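Local coordinates for periplasmic sugar-binding domain protein (Pseudomonas fluorescens Pf-5, PDB 3H75) that probably binds a sugar in the periplasm, as a two-domain member of the bacterial solute-binding protein 2 family, at residues V6-P11 with T17-Y22; E55-R60 with D64-V69; F90-P95 with F263-W268; A269-H274 with V317-L322. All coordinates share one frame; numbering follows the deposited sequence.

Contact 1: residues V6-P11 with T17-Y22. With SO4 (sulfate ion), chain B.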
loop_
_atom_site.group_PDB
_atom_site.type_symbol
_atom_site.label_atom_id
_atom_site.label_comp_id
_atom_site.label_asym_id
_atom_site.label_seq_id
_atom_site.Cartn_x
_atom_site.Cartn_y
_atom_site.Cartn_z
ATOM N N VAL A 6 -8.956 -19.175 5.115
ATOM C CA VAL A 6 -7.812 -18.427 4.613
ATOM C C VAL A 6 -6.960 -17.926 5.775
ATOM O O VAL A 6 -7.486 -17.478 6.793
ATOM C CB VAL A 6 -8.267 -17.190 3.798
ATOM C CG1 VAL A 6 -7.057 -16.405 3.316
ATOM C CG2 VAL A 6 -9.125 -17.623 2.619
ATOM N N VAL A 7 -5.646 -18.034 5.629
ATOM C CA VAL A 7 -4.725 -17.526 6.634
ATOM C C VAL A 7 -3.899 -16.468 5.918
ATOM O O VAL A 7 -3.345 -16.726 4.845
ATOM C CB VAL A 7 -3.776 -18.619 7.181
ATOM C CG1 VAL A 7 -2.689 -17.973 8.038
ATOM C CG2 VAL A 7 -4.559 -19.622 8.016
ATOM N N PHE A 8 -3.847 -15.268 6.484
ATOM C CA PHE A 8 -3.064 -14.198 5.881
ATOM C C PHE A 8 -1.906 -13.844 6.787
ATOM O O PHE A 8 -2.096 -13.598 7.980
ATOM C CB PHE A 8 -3.924 -12.945 5.638
ATOM C CG PHE A 8 -3.128 -11.739 5.189
ATOM C CD1 PHE A 8 -2.263 -11.823 4.102
ATOM C CD2 PHE A 8 -3.240 -10.522 5.855
ATOM C CE1 PHE A 8 -1.522 -10.717 3.684
ATOM C CE2 PHE A 8 -2.501 -9.406 5.441
ATOM C CZ PHE A 8 -1.643 -9.506 4.357
ATOM N N LEU A 9 -0.707 -13.835 6.219
ATOM C CA LEU A 9 0.499 -13.479 6.962
ATOM C C LEU A 9 0.750 -11.986 6.733
ATOM O O LEU A 9 1.290 -11.579 5.697
ATOM C CB LEU A 9 1.687 -14.320 6.479
ATOM C CG LEU A 9 1.420 -15.832 6.500
ATOM C CD1 LEU A 9 2.672 -16.579 6.057
ATOM C CD2 LEU A 9 1.001 -16.277 7.909
ATOM N N ASN A 10 0.318 -11.187 7.706
ATOM C CA ASN A 10 0.441 -9.731 7.686
ATOM C C ASN A 10 1.867 -9.360 8.119
ATOM O O ASN A 10 2.315 -9.749 9.195
ATOM C CB ASN A 10 -0.591 -9.148 8.664
ATOM C CG ASN A 10 -0.788 -7.664 8.491
ATOM O OD1 ASN A 10 0.174 -6.906 8.460
ATOM N ND2 ASN A 10 -2.048 -7.236 8.382
ATOM N N PRO A 11 2.600 -8.595 7.290
ATOM C CA PRO A 11 3.974 -8.216 7.645
ATOM C C PRO A 11 4.145 -7.103 8.675
ATOM O O PRO A 11 5.225 -6.952 9.260
ATOM C CB PRO A 11 4.582 -7.828 6.297
ATOM C CG PRO A 11 3.408 -7.219 5.568
ATOM C CD PRO A 11 2.239 -8.119 5.937
ATOM N N THR A 17 -0.941 1.399 11.836
ATOM C CA THR A 17 -2.141 1.902 11.184
ATOM C C THR A 17 -2.505 1.315 9.824
ATOM O O THR A 17 -3.621 0.819 9.644
ATOM C CB THR A 17 -2.097 3.432 11.077
ATOM O OG1 THR A 17 -1.850 3.982 12.379
ATOM C CG2 THR A 17 -3.425 3.965 10.563
ATOM N N PHE A 18 -1.589 1.364 8.865
ATOM C CA PHE A 18 -1.901 0.839 7.547
ATOM C C PHE A 18 -2.253 -0.634 7.552
ATOM O O PHE A 18 -3.268 -1.039 6.984
ATOM C CB PHE A 18 -0.740 1.030 6.569
ATOM C CG PHE A 18 -0.950 0.318 5.259
ATOM C CD1 PHE A 18 -1.836 0.824 4.315
ATOM C CD2 PHE A 18 -0.340 -0.914 5.017
ATOM C CE1 PHE A 18 -2.123 0.111 3.152
ATOM C CE2 PHE A 18 -0.619 -1.638 3.858
ATOM C CZ PHE A 18 -1.514 -1.128 2.921
ATOM N N TRP A 19 -1.403 -1.439 8.178
ATOM C CA TRP A 19 -1.634 -2.867 8.193
ATOM C C TRP A 19 -2.848 -3.287 9.007
ATOM O O TRP A 19 -3.463 -4.310 8.714
ATOM C CB TRP A 19 -0.353 -3.595 8.612
ATOM C CG TRP A 19 0.583 -3.708 7.436
ATOM C CD1 TRP A 19 1.817 -3.127 7.291
ATOM C CD2 TRP A 19 0.323 -4.408 6.214
ATOM N NE1 TRP A 19 2.332 -3.424 6.047
ATOM C CE2 TRP A 19 1.436 -4.207 5.369
ATOM C CE3 TRP A 19 -0.747 -5.186 5.752
ATOM C CZ2 TRP A 19 1.507 -4.759 4.081
ATOM C CZ3 TRP A 19 -0.676 -5.732 4.473
ATOM C CH2 TRP A 19 0.444 -5.515 3.655
ATOM N N VAL A 20 -3.218 -2.487 10.004
ATOM C CA VAL A 20 -4.410 -2.792 10.782
ATOM C C VAL A 20 -5.625 -2.473 9.901
ATOM O O VAL A 20 -6.608 -3.213 9.891
ATOM C CB VAL A 20 -4.467 -1.961 12.080
ATOM C CG1 VAL A 20 -5.842 -2.100 12.732
ATOM C CG2 VAL A 20 -3.377 -2.435 13.041
ATOM N N SER A 21 -5.553 -1.378 9.146
ATOM C CA SER A 21 -6.654 -1.015 8.260
ATOM C C SER A 21 -6.838 -2.069 7.171
ATOM O O SER A 21 -7.961 -2.374 6.766
ATOM C CB SER A 21 -6.400 0.357 7.632
ATOM O OG SER A 21 -6.503 1.369 8.619
ATOM N N TYR A 22 -5.723 -2.625 6.707
ATOM C CA TYR A 22 -5.734 -3.659 5.677
ATOM C C TYR A 22 -6.465 -4.868 6.269
ATOM O O TYR A 22 -7.334 -5.458 5.626
ATOM C CB TYR A 22 -4.290 -4.023 5.324
ATOM C CG TYR A 22 -4.092 -4.836 4.062
ATOM C CD1 TYR A 22 -3.694 -4.227 2.871
ATOM C CD2 TYR A 22 -4.221 -6.226 4.077
ATOM C CE1 TYR A 22 -3.415 -4.980 1.729
ATOM C CE2 TYR A 22 -3.949 -6.988 2.939
ATOM C CZ TYR A 22 -3.539 -6.361 1.773
ATOM O OH TYR A 22 -3.200 -7.111 0.673
HETATM S S SO4 B . 5.513 -3.384 3.452
HETATM O O1 SO4 B . 5.563 -2.742 2.122
HETATM O O2 SO4 B . 4.626 -2.604 4.327
HETATM O O3 SO4 B . 4.982 -4.744 3.283
HETATM O O4 SO4 B . 6.877 -3.428 4.024
#
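Strand 6-10 and the opening turns (17-22) of helix 17-33 run antiparallel, their axes at 171° and 10.6 Å apart at closest approach, with N10 CA nearest W19 CA. P11 packs over one face of the W19 indole: P11 CD stands 3.8 Å from the centroid of its six-membered ring, 7° off the normal, a CH-pi contact, while F18 covers the opposite face. At the indole edge, W19 NE1 donates a 3.0 Å hydrogen bond to O2 of a sulfate ion, probably from the crystallisation liquor, which R44 also holds. This is the opening strand-loop-helix of a beta-alpha-beta unit completed by strand 36-41. A chi1 of -166° swings the N10 amide across to the helix, where N10 ND2 donates a fairly straight hydrogen bond to W19 O (3.3 Å) from above the carbonyl plane; N10 OD1, 3.3 Å from W19 CE3 with the amide steep to the indole, takes the G12 N-H. Earlier on the strand, F8 CZ touches Y22 CE2 at 3.7 Å, the rings nearly parallel but slid apart, and meets W19 CZ3 at 3.9 Å. Replacing W19 with alanine would probably leave P11 and F18 without the plate between them and the sulfate without its indole donor.

Contact 2: residues E55-R60 with D64-V69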
loop_
_atom_site.group_PDB
_atom_site.type_symbol
_atom_site.label_atom_id
_atom_site.label_comp_id
_atom_site.label_asym_id
_atom_site.label_seq_id
_atom_site.Cartn_x
_atom_site.Cartn_y
_atom_site.Cartn_z
ATOM N N GLU A 55 5.569 -23.594 10.064
ATOM C CA GLU A 55 4.806 -24.371 11.027
ATOM C C GLU A 55 3.383 -24.682 10.566
ATOM O O GLU A 55 2.802 -25.690 10.971
ATOM C CB GLU A 55 4.823 -23.665 12.387
ATOM C CG GLU A 55 6.220 -23.688 13.024
ATOM C CD GLU A 55 6.301 -22.969 14.359
ATOM O OE1 GLU A 55 5.424 -23.191 15.218
ATOM O OE2 GLU A 55 7.258 -22.189 14.554
ATOM N N LEU A 56 2.825 -23.836 9.702
ATOM C CA LEU A 56 1.479 -24.076 9.179
ATOM C C LEU A 56 1.496 -25.309 8.277
ATOM O O LEU A 56 0.584 -26.138 8.318
ATOM C CB LEU A 56 0.986 -22.873 8.363
ATOM C CG LEU A 56 0.109 -21.821 9.043
ATOM C CD1 LEU A 56 -0.192 -20.702 8.052
ATOM C CD2 LEU A 56 -1.186 -22.458 9.535
ATOM N N PHE A 57 2.536 -25.421 7.458
ATOM C CA PHE A 57 2.664 -26.551 6.544
ATOM C C PHE A 57 2.893 -27.869 7.281
ATOM O O PHE A 57 2.489 -28.929 6.804
ATOM C CB PHE A 57 3.816 -26.325 5.562
ATOM C CG PHE A 57 3.651 -25.110 4.693
ATOM C CD1 PHE A 57 2.444 -24.852 4.055
ATOM C CD2 PHE A 57 4.718 -24.241 4.486
ATOM C CE1 PHE A 57 2.302 -23.743 3.222
ATOM C CE2 PHE A 57 4.586 -23.132 3.656
ATOM C CZ PHE A 57 3.377 -22.883 3.023
ATOM N N GLN A 58 3.539 -27.801 8.440
ATOM C CA GLN A 58 3.826 -29.005 9.218
ATOM C C GLN A 58 2.692 -29.404 10.152
ATOM O O GLN A 58 2.671 -30.522 10.666
ATOM C CB GLN A 58 5.096 -28.811 10.047
ATOM C CG GLN A 58 6.315 -28.388 9.250
ATOM C CD GLN A 58 7.547 -28.244 10.123
ATOM O OE1 GLN A 58 7.454 -28.253 11.350
ATOM N NE2 GLN A 58 8.706 -28.100 9.493
ATOM N N GLY A 59 1.751 -28.493 10.375
ATOM C CA GLY A 59 0.648 -28.792 11.270
ATOM C C GLY A 59 -0.581 -29.381 10.609
ATOM O O GLY A 59 -0.643 -29.517 9.386
ATOM N N ARG A 60 -1.561 -29.742 11.430
ATOM C CA ARG A 60 -2.812 -30.308 10.944
ATOM C C ARG A 60 -3.827 -29.188 10.762
ATOM O O ARG A 60 -3.544 -28.028 11.076
ATOM C CB ARG A 60 -3.347 -31.345 11.937
ATOM C CG ARG A 60 -2.659 -32.702 11.854
ATOM C CD ARG A 60 -3.014 -33.582 13.046
ATOM N NE ARG A 60 -4.455 -33.662 13.276
ATOM C CZ ARG A 60 -5.327 -34.188 12.421
ATOM N NH1 ARG A 60 -4.912 -34.688 11.265
ATOM N NH2 ARG A 60 -6.619 -34.214 12.724
ATOM N N ASP A 64 -7.468 -23.625 3.601
ATOM C CA ASP A 64 -7.616 -23.887 2.176
ATOM C C ASP A 64 -6.634 -23.003 1.416
ATOM O O ASP A 64 -6.019 -23.437 0.441
ATOM C CB ASP A 64 -9.042 -23.581 1.709
ATOM C CG ASP A 64 -10.068 -24.516 2.313
ATOM O OD1 ASP A 64 -9.828 -25.740 2.303
ATOM O OD2 ASP A 64 -11.118 -24.033 2.787
ATOM N N TYR A 65 -6.491 -21.764 1.882
ATOM C CA TYR A 65 -5.604 -20.786 1.259
ATOM C C TYR A 65 -4.648 -20.140 2.255
ATOM O O TYR A 65 -4.992 -19.926 3.422
ATOM C CB TYR A 65 -6.424 -19.662 0.616
ATOM C CG TYR A 65 -7.385 -20.113 -0.454
ATOM C CD1 TYR A 65 -6.988 -20.183 -1.788
ATOM C CD2 TYR A 65 -8.688 -20.488 -0.130
ATOM C CE1 TYR A 65 -7.868 -20.619 -2.778
ATOM C CE2 TYR A 65 -9.575 -20.927 -1.111
ATOM C CZ TYR A 65 -9.155 -20.991 -2.430
ATOM O OH TYR A 65 -10.023 -21.444 -3.397
ATOM N N LEU A 66 -3.455 -19.817 1.766
ATOM C CA LEU A 66 -2.428 -19.138 2.545
ATOM C C LEU A 66 -2.119 -17.888 1.721
ATOM O O LEU A 66 -1.687 -17.987 0.571
ATOM C CB LEU A 66 -1.169 -20.008 2.666
ATOM C CG LEU A 66 -0.179 -19.845 3.832
ATOM C CD1 LEU A 66 1.242 -19.855 3.281
ATOM C CD2 LEU A 66 -0.450 -18.576 4.626
HETATM N N MSE A 67 -2.377 -16.717 2.294
HETATM C CA MSE A 67 -2.122 -15.457 1.611
HETATM C C MSE A 67 -0.912 -14.776 2.233
HETATM O O MSE A 67 -0.768 -14.746 3.449
HETATM C CB MSE A 67 -3.336 -14.544 1.724
HETATM C CG MSE A 67 -3.270 -13.326 0.825
HETATM SE SE MSE A 67 -4.833 -12.217 1.104
HETATM C CE MSE A 67 -6.219 -13.519 0.971
ATOM N N LEU A 68 -0.034 -14.237 1.401
ATOM C CA LEU A 68 1.158 -13.576 1.910
ATOM C C LEU A 68 1.597 -12.462 0.980
ATOM O O LEU A 68 1.274 -12.467 -0.210
ATOM C CB LEU A 68 2.308 -14.580 2.056
ATOM C CG LEU A 68 2.713 -15.318 0.771
ATOM C CD1 LEU A 68 4.218 -15.571 0.764
ATOM C CD2 LEU A 68 1.933 -16.621 0.661
ATOM N N VAL A 69 2.339 -11.510 1.533
ATOM C CA VAL A 69 2.848 -10.389 0.759
ATOM C C VAL A 69 4.154 -10.826 0.115
ATOM O O VAL A 69 4.950 -11.539 0.725
ATOM C CB VAL A 69 3.104 -9.171 1.663
ATOM C CG1 VAL A 69 3.692 -8.035 0.851
ATOM C CG2 VAL A 69 1.796 -8.734 2.323
#
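L66 on strand 65-69 meets L56 and F57 in the last turn of helix 46-58, where the helix packs on the parallel sheet of an alpha/beta domain and the chain turns back into the sheet; L66 CA and L56 CA are the nearest pair at 9.1 Å. L66 sets off from its backbone toward the helix. From CB the chain continues to CG, anti to the backbone N (chi1 -155°), and there it forks, each methyl serving a different helix residue. L66 CD1 goes to the phenyl ring, 3.7 Å from F57 CZ and 4.0 Å from F57 CE1, approaching obliquely with the two side chains crossed at about a right angle. L66 CD2 takes the other branch and meets the tip of L56. On the helix, L56 starts out toward the strand, whereas F57 arrives by the far end of its ring. No hydrogen bond joins the two segments, so their grip is purely apolar. F57 also leans on I78 and L81 of helix 74-82, and L66 on I87 and on L89 of the next strand. The helix gives way at G59, the first residue to leave helical angles, and G59 O accepts a hydrogen bond from K62 NZ. Between the leucines, L56 CD1 and L66 CD2 are 4.0 Å apart.

Contact 3: residues F90-P95 with F263-W268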
loop_
_atom_site.group_PDB
_atom_site.type_symbol
_atom_site.label_atom_id
_atom_site.label_comp_id
_atom_site.label_asym_id
_atom_site.label_seq_id
_atom_site.Cartn_x
_atom_site.Cartn_y
_atom_site.Cartn_z
ATOM N N PHE A 90 -1.692 -17.533 -2.353
ATOM C CA PHE A 90 -2.079 -16.299 -3.015
ATOM C C PHE A 90 -1.080 -15.230 -2.588
ATOM O O PHE A 90 -0.977 -14.898 -1.406
ATOM C CB PHE A 90 -3.495 -15.891 -2.624
ATOM C CG PHE A 90 -4.149 -14.988 -3.625
ATOM C CD1 PHE A 90 -4.351 -15.421 -4.930
ATOM C CD2 PHE A 90 -4.542 -13.702 -3.274
ATOM C CE1 PHE A 90 -4.935 -14.584 -5.883
ATOM C CE2 PHE A 90 -5.125 -12.856 -4.213
ATOM C CZ PHE A 90 -5.322 -13.299 -5.524
ATOM N N ILE A 91 -0.338 -14.715 -3.564
ATOM C CA ILE A 91 0.690 -13.697 -3.345
ATOM C C ILE A 91 0.120 -12.315 -3.642
ATOM O O ILE A 91 -0.404 -12.075 -4.729
ATOM C CB ILE A 91 1.892 -13.944 -4.281
ATOM C CG1 ILE A 91 2.386 -15.383 -4.125
ATOM C CG2 ILE A 91 2.998 -12.943 -3.990
ATOM C CD1 ILE A 91 2.827 -15.735 -2.728
ATOM N N VAL A 92 0.236 -11.394 -2.690
ATOM C CA VAL A 92 -0.328 -10.072 -2.904
ATOM C C VAL A 92 0.612 -8.886 -2.803
ATOM O O VAL A 92 1.752 -8.999 -2.339
ATOM C CB VAL A 92 -1.507 -9.814 -1.938
ATOM C CG1 VAL A 92 -2.594 -10.847 -2.165
ATOM C CG2 VAL A 92 -1.018 -9.854 -0.491
ATOM N N ASN A 93 0.089 -7.751 -3.271
ATOM C CA ASN A 93 0.746 -6.443 -3.264
ATOM C C ASN A 93 1.836 -6.176 -4.305
ATOM O O ASN A 93 1.943 -5.060 -4.806
ATOM C CB ASN A 93 1.253 -6.134 -1.855
ATOM C CG ASN A 93 0.114 -5.870 -0.877
ATOM O OD1 ASN A 93 -1.059 -6.089 -1.194
ATOM N ND2 ASN A 93 0.455 -5.403 0.318
ATOM N N SER A 94 2.646 -7.177 -4.630
ATOM C CA SER A 94 3.682 -6.997 -5.643
ATOM C C SER A 94 3.768 -8.247 -6.510
ATOM O O SER A 94 3.480 -9.346 -6.048
ATOM C CB SER A 94 5.050 -6.688 -5.003
ATOM O OG SER A 94 5.634 -7.833 -4.438
ATOM N N PRO A 95 4.182 -8.083 -7.777
ATOM C CA PRO A 95 4.333 -9.125 -8.798
ATOM C C PRO A 95 5.267 -10.286 -8.482
ATOM O O PRO A 95 6.266 -10.132 -7.781
ATOM C CB PRO A 95 4.821 -8.344 -10.018
ATOM C CG PRO A 95 4.298 -6.966 -9.790
ATOM C CD PRO A 95 4.550 -6.766 -8.328
ATOM N N PHE A 263 -5.119 -0.108 0.669
ATOM C CA PHE A 263 -5.453 -0.811 1.903
ATOM C C PHE A 263 -6.644 -1.733 1.669
ATOM O O PHE A 263 -6.949 -2.582 2.500
ATOM C CB PHE A 263 -5.767 0.175 3.039
ATOM C CG PHE A 263 -7.130 0.815 2.949
ATOM C CD1 PHE A 263 -8.236 0.239 3.578
ATOM C CD2 PHE A 263 -7.305 1.999 2.243
ATOM C CE1 PHE A 263 -9.496 0.837 3.499
ATOM C CE2 PHE A 263 -8.555 2.600 2.158
ATOM C CZ PHE A 263 -9.651 2.020 2.788
ATOM N N THR A 264 -7.307 -1.569 0.528
ATOM C CA THR A 264 -8.468 -2.393 0.198
ATOM C C THR A 264 -8.097 -3.695 -0.509
ATOM O O THR A 264 -8.939 -4.578 -0.653
ATOM C CB THR A 264 -9.442 -1.650 -0.741
ATOM O OG1 THR A 264 -8.762 -1.324 -1.961
ATOM C CG2 THR A 264 -9.969 -0.383 -0.090
ATOM N N LEU A 265 -6.848 -3.826 -0.945
ATOM C CA LEU A 265 -6.446 -5.012 -1.699
ATOM C C LEU A 265 -6.774 -6.352 -1.054
ATOM O O LEU A 265 -7.220 -7.272 -1.739
ATOM C CB LEU A 265 -4.955 -4.947 -2.041
ATOM C CG LEU A 265 -4.553 -5.816 -3.241
ATOM C CD1 LEU A 265 -3.330 -5.219 -3.916
ATOM C CD2 LEU A 265 -4.290 -7.234 -2.786
ATOM N N GLY A 266 -6.555 -6.463 0.252
ATOM C CA GLY A 266 -6.845 -7.710 0.940
ATOM C C GLY A 266 -8.300 -8.128 0.814
ATOM O O GLY A 266 -8.603 -9.316 0.663
ATOM N N GLY A 267 -9.205 -7.156 0.882
ATOM C CA GLY A 267 -10.625 -7.454 0.769
ATOM C C GLY A 267 -10.973 -7.990 -0.605
ATOM O O GLY A 267 -11.727 -8.960 -0.741
ATOM N N TRP A 268 -10.428 -7.355 -1.636
ATOM C CA TRP A 268 -10.681 -7.786 -3.006
ATOM C C TRP A 268 -10.104 -9.185 -3.190
ATOM O O TRP A 268 -10.673 -10.015 -3.896
ATOM C CB TRP A 268 -10.016 -6.836 -4.001
ATOM C CG TRP A 268 -10.317 -5.381 -3.798
ATOM C CD1 TRP A 268 -9.474 -4.339 -4.061
ATOM C CD2 TRP A 268 -11.541 -4.795 -3.324
ATOM N NE1 TRP A 268 -10.091 -3.144 -3.783
ATOM C CE2 TRP A 268 -11.359 -3.392 -3.328
ATOM C CE3 TRP A 268 -12.770 -5.316 -2.895
ATOM C CZ2 TRP A 268 -12.361 -2.503 -2.918
ATOM C CZ3 TRP A 268 -13.767 -4.431 -2.489
ATOM C CH2 TRP A 268 -13.553 -3.039 -2.503
#
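L265 pushes its two methyls against V92 and N93 near the end of strand 88-93, in the parallel sheet of one domain, and near the start of helix 265-277. In this two-domain periplasmic-binding-protein fold, the helix follows the last parallel strand of the other domain's sheet, 257-260, and packs against the parallel sheet that holds strand 88-93, so the chain passes here from one domain to the other. L265 CD2 lies 3.9 Å from V92 CB, the two side chains running antiparallel alongside each other. The other methyl, L265 CD1, comes within 3.7 Å of N93 OD1. With chi1 at -158°, the isobutyl group of L265 reaches out from the helix to the strand. One shell out, Y22 of helix 17-33 touches L265 and gives N93 OD1 its polar partner, a hydrogen bond from Y22 OH; V92 and N93 also rest on V69 of the adjacent strand. An alanine at L265 would probably open a gap beside V92 and remove the methyls packed against N93 OD1. Further out, W268 stacks with F335 and meets F25 edge to face. T264 OG1 bonds to G261 O just before the helix, while T264 CG2 sits 3.7 Å above the plane of the F263 ring, over its centre.

Contact 4: residues A269-H274 with V317-L322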
loop_
_atom_site.group_PDB
_atom_site.type_symbol
_atom_site.label_atom_id
_atom_site.label_comp_id
_atom_site.label_asym_id
_atom_site.label_seq_id
_atom_site.Cartn_x
_atom_site.Cartn_y
_atom_site.Cartn_z
ATOM N N ALA A 269 -8.960 -9.435 -2.558
ATOM C CA ALA A 269 -8.314 -10.738 -2.651
ATOM C C ALA A 269 -9.240 -11.823 -2.108
ATOM O O ALA A 269 -9.319 -12.915 -2.669
ATOM C CB ALA A 269 -6.996 -10.731 -1.870
ATOM N N LEU A 270 -9.942 -11.527 -1.018
ATOM C CA LEU A 270 -10.845 -12.519 -0.441
ATOM C C LEU A 270 -12.041 -12.778 -1.352
ATOM O O LEU A 270 -12.567 -13.893 -1.384
ATOM C CB LEU A 270 -11.292 -12.096 0.963
ATOM C CG LEU A 270 -10.146 -12.149 1.987
ATOM C CD1 LEU A 270 -10.628 -11.711 3.351
ATOM C CD2 LEU A 270 -9.589 -13.558 2.067
ATOM N N VAL A 271 -12.471 -11.762 -2.097
ATOM C CA VAL A 271 -13.580 -11.958 -3.027
ATOM C C VAL A 271 -13.097 -12.941 -4.091
ATOM O O VAL A 271 -13.810 -13.876 -4.461
ATOM C CB VAL A 271 -13.993 -10.646 -3.732
ATOM C CG1 VAL A 271 -15.011 -10.946 -4.830
ATOM C CG2 VAL A 271 -14.582 -9.674 -2.725
ATOM N N ALA A 272 -11.878 -12.727 -4.579
ATOM C CA ALA A 272 -11.304 -13.600 -5.597
ATOM C C ALA A 272 -11.120 -15.028 -5.085
ATOM O O ALA A 272 -11.420 -15.992 -5.799
ATOM C CB ALA A 272 -9.968 -13.038 -6.080
ATOM N N LEU A 273 -10.629 -15.174 -3.856
ATOM C CA LEU A 273 -10.423 -16.506 -3.295
ATOM C C LEU A 273 -11.760 -17.179 -3.030
ATOM O O LEU A 273 -11.905 -18.387 -3.225
ATOM C CB LEU A 273 -9.596 -16.433 -2.009
ATOM C CG LEU A 273 -8.155 -15.963 -2.230
ATOM C CD1 LEU A 273 -7.392 -16.020 -0.916
ATOM C CD2 LEU A 273 -7.479 -16.834 -3.277
ATOM N N HIS A 274 -12.732 -16.396 -2.579
ATOM C CA HIS A 274 -14.071 -16.912 -2.323
ATOM C C HIS A 274 -14.599 -17.530 -3.614
ATOM O O HIS A 274 -15.154 -18.630 -3.613
ATOM C CB HIS A 274 -14.980 -15.767 -1.862
ATOM C CG HIS A 274 -16.442 -16.083 -1.918
ATOM N ND1 HIS A 274 -17.172 -16.029 -3.085
ATOM C CD2 HIS A 274 -17.317 -16.435 -0.944
ATOM C CE1 HIS A 274 -18.434 -16.329 -2.829
ATOM N NE2 HIS A 274 -18.548 -16.579 -1.538
ATOM N N VAL A 317 -19.291 -1.876 2.349
ATOM C CA VAL A 317 -19.019 -2.544 1.085
ATOM C C VAL A 317 -19.780 -3.858 0.979
ATOM O O VAL A 317 -19.759 -4.675 1.899
ATOM C CB VAL A 317 -17.510 -2.827 0.925
ATOM C CG1 VAL A 317 -17.239 -3.505 -0.405
ATOM C CG2 VAL A 317 -16.731 -1.525 1.024
ATOM N N ASP A 318 -20.458 -4.053 -0.146
ATOM C CA ASP A 318 -21.213 -5.279 -0.368
ATOM C C ASP A 318 -20.317 -6.273 -1.090
ATOM O O ASP A 318 -20.376 -6.414 -2.307
ATOM C CB ASP A 318 -22.467 -4.991 -1.195
ATOM C CG ASP A 318 -23.217 -6.252 -1.568
ATOM O OD1 ASP A 318 -23.259 -7.184 -0.734
ATOM O OD2 ASP A 318 -23.773 -6.306 -2.687
ATOM N N PHE A 319 -19.479 -6.958 -0.318
ATOM C CA PHE A 319 -18.547 -7.933 -0.868
ATOM C C PHE A 319 -19.237 -9.095 -1.575
ATOM O O PHE A 319 -18.867 -9.449 -2.692
ATOM C CB PHE A 319 -17.640 -8.456 0.245
ATOM C CG PHE A 319 -16.715 -7.412 0.810
ATOM C CD1 PHE A 319 -15.568 -7.033 0.121
ATOM C CD2 PHE A 319 -16.997 -6.803 2.026
ATOM C CE1 PHE A 319 -14.710 -6.056 0.640
ATOM C CE2 PHE A 319 -16.147 -5.826 2.554
ATOM C CZ PHE A 319 -15.000 -5.456 1.856
ATOM N N ARG A 320 -20.236 -9.690 -0.930
ATOM C CA ARG A 320 -20.940 -10.807 -1.548
ATOM C C ARG A 320 -21.464 -10.368 -2.911
ATOM O O ARG A 320 -21.518 -11.158 -3.852
ATOM C CB ARG A 320 -22.096 -11.277 -0.662
ATOM C CG ARG A 320 -22.762 -12.555 -1.153
ATOM C CD ARG A 320 -23.799 -13.063 -0.162
ATOM N NE ARG A 320 -23.200 -13.493 1.099
ATOM C CZ ARG A 320 -22.395 -14.545 1.227
ATOM N NH1 ARG A 320 -22.085 -15.286 0.169
ATOM N NH2 ARG A 320 -21.896 -14.858 2.417
ATOM N N GLY A 321 -21.830 -9.092 -3.015
ATOM C CA GLY A 321 -22.330 -8.563 -4.271
ATOM C C GLY A 321 -21.263 -8.471 -5.347
ATOM O O GLY A 321 -21.571 -8.391 -6.535
ATOM N N LEU A 322 -19.999 -8.482 -4.934
ATOM C CA LEU A 322 -18.892 -8.405 -5.878
ATOM C C LEU A 322 -18.560 -9.779 -6.442
ATOM O O LEU A 322 -17.881 -9.896 -7.459
ATOM C CB LEU A 322 -17.655 -7.815 -5.199
ATOM C CG LEU A 322 -17.782 -6.360 -4.748
ATOM C CD1 LEU A 322 -16.514 -5.937 -4.029
ATOM C CD2 LEU A 322 -18.030 -5.470 -5.955
#
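H274 and R320 bring a histidine and an arginine together, crossing at about a right angle, H274 NE2 being 4.1 Å from R320 NH1, with ring and guanidinium planes 68° apart and no hydrogen bond between them. The histidine's charge is not known; a nearby guanidinium would tend to disfavour its protonation. R320 springs away from the helix at its CB, and a bend at chi3 (-66°) brings the guanidinium back toward the histidine. The body of the contact is apolar and centres on V271, whose methyls part to two partners. V271 CG2 meets the edge of the F319 ring, near its plane, at F319 CD1, 4.0 Å away. V271 CG1 lies 4.1 Å from L322 CB. V317 CG1 covers a face of F319, and F25 meets that ring edge to face. R320 N is held by D32 of helix 17-33. The arrangement is plain packing of a single weakly bonded turn, 319-322, near the C-terminal end against helix 265-277 of this two-domain alpha/beta fold.

Contacts 1, 2 and 3 use three neighbouring strands of one parallel sheet, 5-10, 65-69 and 88-93, stitched by V7 O to M67 N (2.7 Å) and L68 O to V92 N (2.9 Å). Contacts 1 and 3 are closest, their centres about 10 Å apart, and W19 CH2 packs 3.3 Å from N93 ND2. There the side chains of W19 and N93 each lie about 5 Å from a bound glycerol that probably came from the crystallisation liquor but may mark the sugar pocket. Helix 265-277 carries contact 3 on into contact 4, with W268 CZ3 3.5 Å from L322 CD1. Selenomethionine M67 points from the strand of contact 2 to that helix, its CE 3.3 Å from L273 CD1 of contact 4.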